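PDB 4DMO: N-hydroxyarylamine O-acetyltransferase from Bacillus cereus, which acetylates arylamines through a Cys-His-Glu catalytic triad and probably also O-acetylates N-hydroxyarylamines. Local coordinates for residues Phe11-Ile16 and Thr37-Asn42; Ser93-Asn98 and Val106-Ile111; Val137-Glu142 and Tyr151-Glu156. All blocks are in the same frame, centred on the assembly; numbering follows the deposited sequence.

Interaction 1: Phe11-Ile16 and Thr37-Asn42; sequences FARLHI and TVPFEN
This is a mostly buried contact of mixed polar and apolar character, in which Arg13, Leu14 and His15 at the end of helix 5-14 meet Thr37, Val38 and Pro39. The second segment leaves helix 27-37 and leads into the short edge strand 40-41. Arg13 carries the polar part. Its CG is anti to the backbone N (chi1 -176°), and a bend at chi2 turns the chain so that the guanidinium arrives at Thr37 O and Val38. NH2 donates to Thr37 O at 3.0 Å with a bent N-H...O angle of 133°. The donor sits well above the carbonyl plane, and the oxygen is tilted from the guanidinium plane. CG2 of Val38 lies over the centre of one guanidinium face, 4.2 Å from Arg13 CZ. CD of Pro39 approaches Arg13 NH1 at 4.0 Å. NE and NH1 are hydrogen-bonded to Ile62 O and Arg67 O. One arginine thus ties the helix end to three carbonyls.

Helix 5-14 ends in a Schellman motif. His15 has positive phi (58°), and Ile16 N returns to Phe11 O at 3.3 Å. Past this turn, the imidazole lies beside Thr37, with His15 CD2 3.8 Å from Thr37 CG2. Arg13 O lies over the centre of one face of that ring. Thr37 OG1 is hydrogen-bonded to Ala33 O in its own helix. Leu14 CD1 reaches that OG1 at 3.7 Å, the two side chains crossing at about a right angle. Leu14 also packs on Ile30 and Ala33 of helix 27-37.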
loop_
_atom_site.group_PDB
_atom_site.type_symbol
_atom_site.label_atom_id
_atom_site.label_comp_id
_atom_site.label_asym_id
_atom_site.label_seq_id
_atom_site.Cartn_x
_atom_site.Cartn_y
_atom_site.Cartn_z
ATOM N N PHE A 11 7.748 -7.114 12.850
ATOM C CA PHE A 11 7.105 -6.731 14.106
ATOM C C PHE A 11 7.796 -5.465 14.658
ATOM O O PHE A 11 7.144 -4.523 15.127
ATOM C CB PHE A 11 7.189 -7.856 15.146
ATOM C CG PHE A 11 6.359 -9.083 14.814
ATOM C CD1 PHE A 11 6.969 -10.306 14.601
ATOM C CD2 PHE A 11 4.980 -9.017 14.735
ATOM C CE1 PHE A 11 6.214 -11.445 14.313
ATOM C CE2 PHE A 11 4.239 -10.144 14.448
ATOM C CZ PHE A 11 4.864 -11.357 14.228
ATOM N N ALA A 12 9.122 -5.441 14.584
ATOM C CA ALA A 12 9.889 -4.302 15.074
ATOM C C ALA A 12 9.487 -3.010 14.345
ATOM O O ALA A 12 9.241 -1.969 14.971
ATOM C CB ALA A 12 11.412 -4.577 14.901
ATOM N N ARG A 13 9.431 -3.084 13.020
ATOM C CA ARG A 13 9.028 -1.945 12.203
ATOM C C ARG A 13 7.640 -1.440 12.621
ATOM O O ARG A 13 7.420 -0.227 12.761
ATOM C CB ARG A 13 9.070 -2.324 10.717
ATOM C CG ARG A 13 8.768 -1.171 9.782
ATOM C CD ARG A 13 9.883 -0.112 9.809
ATOM N NE ARG A 13 9.736 0.789 8.685
ATOM C CZ ARG A 13 9.102 1.953 8.693
ATOM N NH1 ARG A 13 9.025 2.661 7.564
ATOM N NH2 ARG A 13 8.536 2.417 9.790
ATOM N N LEU A 14 6.714 -2.360 12.855
ATOM C CA LEU A 14 5.339 -1.970 13.185
ATOM C C LEU A 14 5.141 -1.588 14.634
ATOM O O LEU A 14 4.068 -1.092 15.006
ATOM C CB LEU A 14 4.351 -3.090 12.824
ATOM C CG LEU A 14 3.734 -3.029 11.419
ATOM C CD1 LEU A 14 4.811 -2.867 10.358
ATOM C CD2 LEU A 14 2.903 -4.276 11.144
ATOM N N HIS A 15 6.166 -1.810 15.456
ATOM C CA HIS A 15 6.059 -1.557 16.905
ATOM C C HIS A 15 4.937 -2.337 17.569
ATOM O O HIS A 15 4.203 -1.802 18.413
ATOM C CB HIS A 15 5.847 -0.074 17.193
ATOM C CG HIS A 15 6.904 0.804 16.607
ATOM N ND1 HIS A 15 8.249 0.518 16.709
ATOM C CD2 HIS A 15 6.820 1.960 15.905
ATOM C CE1 HIS A 15 8.945 1.463 16.100
ATOM N NE2 HIS A 15 8.100 2.353 15.615
ATOM N N ILE A 16 4.806 -3.599 17.187
ATOM C CA ILE A 16 3.838 -4.501 17.814
ATOM C C ILE A 16 4.545 -5.745 18.380
ATOM O O ILE A 16 5.690 -6.052 18.027
ATOM C CB ILE A 16 2.773 -4.978 16.816
ATOM C CG1 ILE A 16 3.431 -5.826 15.730
ATOM C CG2 ILE A 16 2.036 -3.783 16.252
ATOM C CD1 ILE A 16 2.482 -6.281 14.651
ATOM N N THR A 37 2.846 3.177 10.517
ATOM C CA THR A 37 4.304 3.219 10.563
ATOM C C THR A 37 5.007 3.287 9.206
ATOM O O THR A 37 6.037 3.915 9.101
ATOM C CB THR A 37 4.907 2.009 11.404
ATOM O OG1 THR A 37 4.468 0.741 10.877
ATOM C CG2 THR A 37 4.563 2.120 12.911
ATOM N N VAL A 38 4.465 2.625 8.192
ATOM C CA VAL A 38 5.077 2.591 6.884
ATOM C C VAL A 38 4.326 3.473 5.932
ATOM O O VAL A 38 3.175 3.218 5.607
ATOM C CB VAL A 38 5.092 1.188 6.295
ATOM C CG1 VAL A 38 5.947 1.162 5.059
ATOM C CG2 VAL A 38 5.602 0.191 7.322
ATOM N N PRO A 39 4.971 4.547 5.493
ATOM C CA PRO A 39 4.292 5.460 4.588
ATOM C C PRO A 39 4.310 5.014 3.127
ATOM O O PRO A 39 5.159 4.231 2.674
ATOM C CB PRO A 39 5.078 6.750 4.761
ATOM C CG PRO A 39 6.412 6.321 5.137
ATOM C CD PRO A 39 6.281 5.050 5.902
ATOM N N PHE A 40 3.336 5.548 2.392
ATOM C CA PHE A 40 3.286 5.450 0.950
ATOM C C PHE A 40 4.193 6.534 0.426
ATOM O O PHE A 40 3.960 7.718 0.692
ATOM C CB PHE A 40 1.830 5.667 0.489
ATOM C CG PHE A 40 1.583 5.428 -0.994
ATOM C CD1 PHE A 40 1.459 4.145 -1.494
ATOM C CD2 PHE A 40 1.444 6.485 -1.861
ATOM C CE1 PHE A 40 1.221 3.926 -2.860
ATOM C CE2 PHE A 40 1.183 6.279 -3.214
ATOM C CZ PHE A 40 1.079 5.010 -3.718
ATOM N N GLU A 41 5.262 6.146 -0.268
ATOM C CA GLU A 41 6.228 7.127 -0.788
ATOM C C GLU A 41 6.938 6.666 -2.062
ATOM O O GLU A 41 7.148 5.474 -2.296
ATOM C CB GLU A 41 7.267 7.485 0.270
ATOM C CG GLU A 41 8.020 6.281 0.814
ATOM C CD GLU A 41 9.521 6.366 0.625
ATOM O OE1 GLU A 41 9.991 6.732 -0.480
ATOM O OE2 GLU A 41 10.218 6.012 1.577
ATOM N N ASN A 42 7.316 7.624 -2.896
ATOM C CA ASN A 42 7.876 7.312 -4.205
ATOM C C ASN A 42 9.297 7.781 -4.405
ATOM O O ASN A 42 9.759 7.911 -5.546
ATOM C CB ASN A 42 7.039 7.967 -5.284
ATOM C CG ASN A 42 7.172 9.460 -5.281
ATOM O OD1 ASN A 42 7.487 10.069 -4.258
ATOM N ND2 ASN A 42 6.947 10.066 -6.441
#

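Interaction 2: Ser93-Asn98 and Val106-Ile111; sequences SGTVYN and VDSGHI. With KH2 (3-(1-methylpiperidinium-1-yl)propane-1-sulfonate), chain C.
His110 sets its side chain against Val96 and Gly94 in the hairpin of strands 88-98 and 103-117. Its CG, anti to the backbone N (chi1 -166°), starts the ring off beside Val96. Val96 CG2 comes obliquely to the imidazole, 4.0 Å from His110 ND1. His110 CB lies 3.6 Å from Gly94 O. His110 NE2 is hydrogen-bonded to Glu125 OE1, and the side chain also touches Cys71. The three residues are consistent with the Cys-His-Glu catalytic triad of this enzyme.

The backbone supports this placement. Gly94 N to His110 O and His110 N to Gly94 O are both 3.0 Å, an antiparallel hydrogen-bonded pair. Gly109 and His110 both face Gly94, a classic beta bulge; His110 N, not Gly109 N, bonds Gly94 O. The type II turn from Val106 to Gly109 runs into the bulge, with Gly109 in both. Thr95 OG1 holds the turn: it accepts from Ser108 N at 2.8 Å, nearly straight at 170°. Ser108 OG donates to Asp107 OD1, from above the carboxylate plane. One water donates to both Ser93 OG and Ser108 OG. A second accepts a hydrogen bond from Ser93 OG and donates to Ser108 O and His110 O.

Tyr97, farther along the strand, turns to the ligand pocket. KH2 C7 lies over one face of its ring, offset toward the rim, and KH2 C1 comes within 3.3 Å of Tyr97 CE2.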
loop_
_atom_site.group_PDB
_atom_site.type_symbol
_atom_site.label_atom_id
_atom_site.label_comp_id
_atom_site.label_asym_id
_atom_site.label_seq_id
_atom_site.Cartn_x
_atom_site.Cartn_y
_atom_site.Cartn_z
ATOM N N SER A 93 -2.112 -9.016 -9.900
ATOM C CA SER A 93 -1.815 -7.842 -10.690
ATOM C C SER A 93 -3.110 -7.167 -11.087
ATOM O O SER A 93 -4.111 -7.828 -11.340
ATOM C CB SER A 93 -1.015 -8.242 -11.941
ATOM O OG SER A 93 -1.034 -7.233 -12.936
ATOM N N GLY A 94 -3.064 -5.849 -11.187
ATOM C CA GLY A 94 -4.216 -5.083 -11.582
ATOM C C GLY A 94 -3.839 -3.714 -12.081
ATOM O O GLY A 94 -2.666 -3.405 -12.269
ATOM N N THR A 95 -4.871 -2.906 -12.307
ATOM C CA THR A 95 -4.715 -1.579 -12.809
ATOM C C THR A 95 -5.637 -0.658 -12.039
ATOM O O THR A 95 -6.822 -0.949 -11.882
ATOM C CB THR A 95 -5.081 -1.512 -14.309
ATOM O OG1 THR A 95 -4.276 -2.431 -15.062
ATOM C CG2 THR A 95 -4.889 -0.089 -14.841
ATOM N N VAL A 96 -5.098 0.468 -11.579
ATOM C CA VAL A 96 -5.871 1.467 -10.839
ATOM C C VAL A 96 -6.744 2.282 -11.796
ATOM O O VAL A 96 -6.410 2.465 -12.976
ATOM C CB VAL A 96 -4.951 2.442 -10.044
ATOM C CG1 VAL A 96 -5.781 3.540 -9.313
ATOM C CG2 VAL A 96 -4.099 1.677 -9.053
ATOM N N TYR A 97 -7.877 2.744 -11.272
ATOM C CA TYR A 97 -8.787 3.587 -12.024
ATOM C C TYR A 97 -8.744 4.988 -11.468
ATOM O O TYR A 97 -8.667 5.196 -10.261
ATOM C CB TYR A 97 -10.209 3.070 -11.935
ATOM C CG TYR A 97 -11.187 3.765 -12.866
ATOM C CD1 TYR A 97 -11.200 3.454 -14.226
ATOM C CD2 TYR A 97 -12.127 4.692 -12.384
ATOM C CE1 TYR A 97 -12.086 4.044 -15.084
ATOM C CE2 TYR A 97 -13.034 5.298 -13.252
ATOM C CZ TYR A 97 -13.003 4.968 -14.606
ATOM O OH TYR A 97 -13.881 5.534 -15.510
ATOM N N ASN A 98 -8.776 5.951 -12.365
ATOM C CA ASN A 98 -8.753 7.320 -11.960
ATOM C C ASN A 98 -10.152 7.850 -12.067
ATOM O O ASN A 98 -10.530 8.394 -13.092
ATOM C CB ASN A 98 -7.802 8.097 -12.846
ATOM C CG ASN A 98 -7.394 9.409 -12.234
ATOM O OD1 ASN A 98 -8.167 10.364 -12.219
ATOM N ND2 ASN A 98 -6.181 9.458 -11.696
ATOM N N VAL A 106 -1.998 3.772 -15.576
ATOM C CA VAL A 106 -1.138 2.935 -16.384
ATOM C C VAL A 106 -1.471 1.477 -16.168
ATOM O O VAL A 106 -1.735 1.035 -15.037
ATOM C CB VAL A 106 0.368 3.174 -16.102
ATOM C CG1 VAL A 106 0.760 4.492 -16.653
ATOM C CG2 VAL A 106 0.684 3.087 -14.617
ATOM N N ASP A 107 -1.431 0.729 -17.271
ATOM C CA ASP A 107 -1.811 -0.679 -17.282
ATOM C C ASP A 107 -0.875 -1.513 -16.408
ATOM O O ASP A 107 0.342 -1.430 -16.535
ATOM C CB ASP A 107 -1.792 -1.225 -18.713
ATOM C CG ASP A 107 -2.332 -2.599 -18.791
ATOM O OD1 ASP A 107 -1.564 -3.557 -18.579
ATOM O OD2 ASP A 107 -3.544 -2.733 -19.004
ATOM N N SER A 108 -1.468 -2.308 -15.520
ATOM C CA SER A 108 -0.731 -3.268 -14.712
ATOM C C SER A 108 0.241 -2.597 -13.784
ATOM O O SER A 108 1.308 -3.128 -13.470
ATOM C CB SER A 108 -0.036 -4.276 -15.612
ATOM O OG SER A 108 -0.995 -4.935 -16.416
ATOM N N GLY A 109 -0.160 -1.419 -13.326
ATOM C CA GLY A 109 0.615 -0.649 -12.378
ATOM C C GLY A 109 0.408 -1.072 -10.929
ATOM O O GLY A 109 1.160 -0.659 -10.051
ATOM N N HIS A 110 -0.598 -1.896 -10.662
ATOM C CA HIS A 110 -0.889 -2.252 -9.287
ATOM C C HIS A 110 -0.541 -3.692 -8.958
ATOM O O HIS A 110 -0.693 -4.614 -9.770
ATOM C CB HIS A 110 -2.370 -2.001 -8.942
ATOM C CG HIS A 110 -2.674 -2.038 -7.469
ATOM N ND1 HIS A 110 -2.417 -0.971 -6.630
ATOM C CD2 HIS A 110 -3.230 -2.999 -6.682
ATOM C CE1 HIS A 110 -2.803 -1.269 -5.398
ATOM N NE2 HIS A 110 -3.315 -2.489 -5.409
ATOM N N ILE A 111 -0.098 -3.882 -7.731
ATOM C CA ILE A 111 0.126 -5.210 -7.198
ATOM C C ILE A 111 -0.538 -5.271 -5.859
ATOM O O ILE A 111 -0.528 -4.293 -5.134
ATOM C CB ILE A 111 1.593 -5.496 -6.991
ATOM C CG1 ILE A 111 2.321 -5.485 -8.324
ATOM C CG2 ILE A 111 1.794 -6.817 -6.238
ATOM C CD1 ILE A 111 1.980 -6.630 -9.227
HETATM S S KH2 C . -17.101 4.697 -11.133
HETATM C C1 KH2 C . -16.192 4.459 -12.624
HETATM O O1 KH2 C . -16.496 5.670 -10.257
HETATM N N2 KH2 C . -15.903 1.631 -15.144
HETATM O O2 KH2 C . -17.288 3.485 -10.368
HETATM C C4 KH2 C . -16.677 3.487 -13.639
HETATM O O4 KH2 C . -18.460 5.148 -11.354
HETATM C C7 KH2 C . -15.685 2.458 -14.016
HETATM C C11 KH2 C . -16.976 0.733 -14.894
HETATM C C12 KH2 C . -14.645 0.065 -16.579
HETATM C C13 KH2 C . -15.400 2.128 -17.461
HETATM C C14 KH2 C . -15.503 0.653 -17.643
HETATM C C15 KH2 C . -16.231 2.438 -16.266
HETATM C C16 KH2 C . -14.677 0.923 -15.368
HETATM O O HOH W 1 0.950 -5.260 -11.808
HETATM O O HOH W 2 -2.817 -6.407 -14.951
HETATM O O HOH W 3 -2.274 1.025 -12.287
#

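Interaction 3: Val137-Glu142 and Tyr151-Glu156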
loop_
_atom_site.group_PDB
_atom_site.type_symbol
_atom_site.label_atom_id
_atom_site.label_comp_id
_atom_site.label_asym_id
_atom_site.label_seq_id
_atom_site.Cartn_x
_atom_site.Cartn_y
_atom_site.Cartn_z
ATOM N N VAL A 137 -10.242 -7.733 3.085
ATOM C CA VAL A 137 -11.497 -7.520 2.401
ATOM C C VAL A 137 -11.946 -8.865 1.826
ATOM O O VAL A 137 -11.284 -9.442 0.945
ATOM C CB VAL A 137 -11.371 -6.481 1.254
ATOM C CG1 VAL A 137 -12.769 -6.224 0.633
ATOM C CG2 VAL A 137 -10.739 -5.186 1.762
ATOM N N PRO A 138 -13.068 -9.374 2.330
ATOM C CA PRO A 138 -13.553 -10.674 1.870
ATOM C C PRO A 138 -14.102 -10.599 0.457
ATOM O O PRO A 138 -14.872 -9.705 0.111
ATOM C CB PRO A 138 -14.666 -10.999 2.859
ATOM C CG PRO A 138 -15.199 -9.643 3.275
ATOM C CD PRO A 138 -13.992 -8.725 3.281
ATOM N N PHE A 139 -13.692 -11.555 -0.354
ATOM C CA PHE A 139 -14.212 -11.686 -1.693
ATOM C C PHE A 139 -15.731 -11.969 -1.699
ATOM O O PHE A 139 -16.394 -11.726 -2.708
ATOM C CB PHE A 139 -13.474 -12.804 -2.431
ATOM C CG PHE A 139 -12.211 -12.352 -3.123
ATOM C CD1 PHE A 139 -11.121 -11.910 -2.395
ATOM C CD2 PHE A 139 -12.118 -12.390 -4.513
ATOM C CE1 PHE A 139 -9.954 -11.513 -3.034
ATOM C CE2 PHE A 139 -10.954 -11.979 -5.174
ATOM C CZ PHE A 139 -9.866 -11.553 -4.427
ATOM N N LEU A 140 -16.266 -12.476 -0.584
ATOM C CA LEU A 140 -17.707 -12.756 -0.465
ATOM C C LEU A 140 -18.565 -11.510 -0.626
ATOM O O LEU A 140 -19.766 -11.610 -0.856
ATOM C CB LEU A 140 -18.049 -13.469 0.848
ATOM C CG LEU A 140 -17.856 -14.988 0.807
ATOM C CD1 LEU A 140 -18.440 -15.633 2.045
ATOM C CD2 LEU A 140 -18.440 -15.626 -0.451
ATOM N N GLY A 141 -17.973 -10.341 -0.443
ATOM C CA GLY A 141 -18.595 -9.141 -0.950
ATOM C C GLY A 141 -18.901 -8.164 0.139
ATOM O O GLY A 141 -19.296 -7.037 -0.129
ATOM N N GLU A 142 -18.690 -8.616 1.364
ATOM C CA GLU A 142 -18.978 -7.850 2.560
ATOM C C GLU A 142 -18.243 -6.508 2.577
ATOM O O GLU A 142 -17.082 -6.401 2.167
ATOM C CB GLU A 142 -18.564 -8.699 3.774
ATOM C CG GLU A 142 -19.041 -8.211 5.117
ATOM C CD GLU A 142 -20.359 -8.839 5.505
ATOM O OE1 GLU A 142 -21.144 -9.152 4.583
ATOM O OE2 GLU A 142 -20.604 -9.024 6.718
ATOM N N TYR A 151 -15.030 -0.229 1.751
ATOM C CA TYR A 151 -14.398 -1.050 0.717
ATOM C C TYR A 151 -15.093 -2.374 0.533
ATOM O O TYR A 151 -15.508 -2.982 1.505
ATOM C CB TYR A 151 -12.925 -1.329 1.071
ATOM C CG TYR A 151 -12.111 -0.081 1.194
ATOM C CD1 TYR A 151 -12.100 0.652 2.376
ATOM C CD2 TYR A 151 -11.387 0.404 0.114
ATOM C CE1 TYR A 151 -11.349 1.817 2.486
ATOM C CE2 TYR A 151 -10.647 1.581 0.212
ATOM C CZ TYR A 151 -10.629 2.268 1.414
ATOM O OH TYR A 151 -9.909 3.433 1.520
ATOM N N ARG A 152 -15.214 -2.825 -0.715
ATOM C CA ARG A 152 -15.831 -4.118 -0.998
ATOM C C ARG A 152 -15.329 -4.641 -2.323
ATOM O O ARG A 152 -14.960 -3.876 -3.232
ATOM C CB ARG A 152 -17.374 -4.006 -1.035
ATOM C CG ARG A 152 -17.932 -3.587 -2.388
ATOM C CD ARG A 152 -19.447 -3.324 -2.398
ATOM N NE ARG A 152 -19.864 -2.593 -3.606
ATOM C CZ ARG A 152 -21.092 -2.106 -3.820
ATOM N NH1 ARG A 152 -22.050 -2.272 -2.908
ATOM N NH2 ARG A 152 -21.370 -1.435 -4.934
ATOM N N ILE A 153 -15.375 -5.951 -2.458
ATOM C CA ILE A 153 -14.963 -6.585 -3.697
ATOM C C ILE A 153 -16.180 -7.021 -4.500
ATOM O O ILE A 153 -17.164 -7.466 -3.931
ATOM C CB ILE A 153 -14.124 -7.826 -3.391
ATOM C CG1 ILE A 153 -12.782 -7.400 -2.778
ATOM C CG2 ILE A 153 -13.951 -8.663 -4.650
ATOM C CD1 ILE A 153 -11.938 -8.563 -2.374
ATOM N N ARG A 154 -16.120 -6.893 -5.817
ATOM C CA ARG A 154 -17.146 -7.473 -6.665
ATOM C C ARG A 154 -16.486 -8.203 -7.809
ATOM O O ARG A 154 -15.469 -7.756 -8.346
ATOM C CB ARG A 154 -18.132 -6.414 -7.178
ATOM C CG ARG A 154 -19.007 -5.824 -6.076
ATOM C CD ARG A 154 -20.321 -5.234 -6.638
ATOM N NE ARG A 154 -20.107 -4.001 -7.398
ATOM C CZ ARG A 154 -20.210 -3.886 -8.728
ATOM N NH1 ARG A 154 -20.525 -4.928 -9.489
ATOM N NH2 ARG A 154 -19.967 -2.723 -9.315
ATOM N N LYS A 155 -17.035 -9.360 -8.138
ATOM C CA LYS A 155 -16.628 -10.063 -9.341
ATOM C C LYS A 155 -17.203 -9.273 -10.501
ATOM O O LYS A 155 -18.408 -9.066 -10.585
ATOM C CB LYS A 155 -17.162 -11.500 -9.337
ATOM C CG LYS A 155 -16.385 -12.469 -10.228
ATOM C CD LYS A 155 -17.041 -13.865 -10.227
ATOM C CE LYS A 155 -16.141 -14.940 -10.842
ATOM N NZ LYS A 155 -15.829 -14.642 -12.275
ATOM N N GLU A 156 -16.331 -8.786 -11.366
ATOM C CA GLU A 156 -16.762 -8.001 -12.506
ATOM C C GLU A 156 -15.678 -7.878 -13.568
ATOM O O GLU A 156 -14.577 -7.376 -13.331
ATOM C CB GLU A 156 -17.204 -6.620 -12.078
ATOM C CG GLU A 156 -17.719 -5.812 -13.246
ATOM C CD GLU A 156 -18.333 -4.497 -12.822
ATOM O OE1 GLU A 156 -17.738 -3.453 -13.145
ATOM O OE2 GLU A 156 -19.412 -4.509 -12.171
HETATM O O HOH W 4 -15.968 -7.298 0.039
HETATM O O HOH W 5 -19.568 -6.571 -2.627
#
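The ring of Phe139 carries the methyl end of Ile153 on one face. Ile153 CD1 sits offset toward the rim, 3.8 Å from the ring centroid and 25° off the normal, a CH-pi contact. Its closest ring atom is Phe139 CD1, at 3.4 Å. The same ring meets Tyr163 in an edge-to-face pair. Ile153 CG1 is anti to its carbonyl carbon (chi1 -68°). That branch also packs on Val137, with Ile153 CG1 3.6 Å from Val137 CG1. Ile153 is therefore wedged between an aliphatic and an aromatic neighbour.

The polar links between the segments run through water. One water donates to Pro138 O and Glu142 O and accepts from Ile153 N at 2.9 Å. A second donates to Gly141 O and Ile153 O. Pro138 to Gly141 form a type I turn, closed by Gly141 N to Pro138 O at 3.2 Å. Gly141 has phi 120°, a backbone angle that favours glycine. Arg152 lays its CB against Gly141 O at 3.7 Å. Its guanidinium leads away to a salt bridge with Glu166 and a cation-pi contact with Trp182 of the ligand pocket.

Strand 137-138 is an outermost strand of the eight-stranded antiparallel sheet, yet it meets strand 149-158 near the other edge. The sheet therefore curls round, as in the beta-barrel domain of this family. Val137 and Phe139 bond by backbone to strand 120-124, while Arg152 and Arg154 bond to strand 163-168.

Interactions 1 and 2 are mostly buried, while interaction 3 is partly exposed. Interaction 1 lies on the opposite side of the chain's centre from the other two. It joins helix ends through one arginine-to-carbonyl bond and apolar contacts. Interactions 2 and 3 share the eight-stranded sheet, their centres about 18 Å apart. Interaction 2 joins neighbouring strands of a hairpin by direct backbone bonds and carries the probable catalytic histidine. Interaction 3 brings strands from near the two ends of the sheet together, with apolar contacts and bridging water in place of strand pairing. Both have a residue in or near the ligand pocket: Tyr97 touches KH2, whereas the side chain of Arg152 is about 8 Å from it.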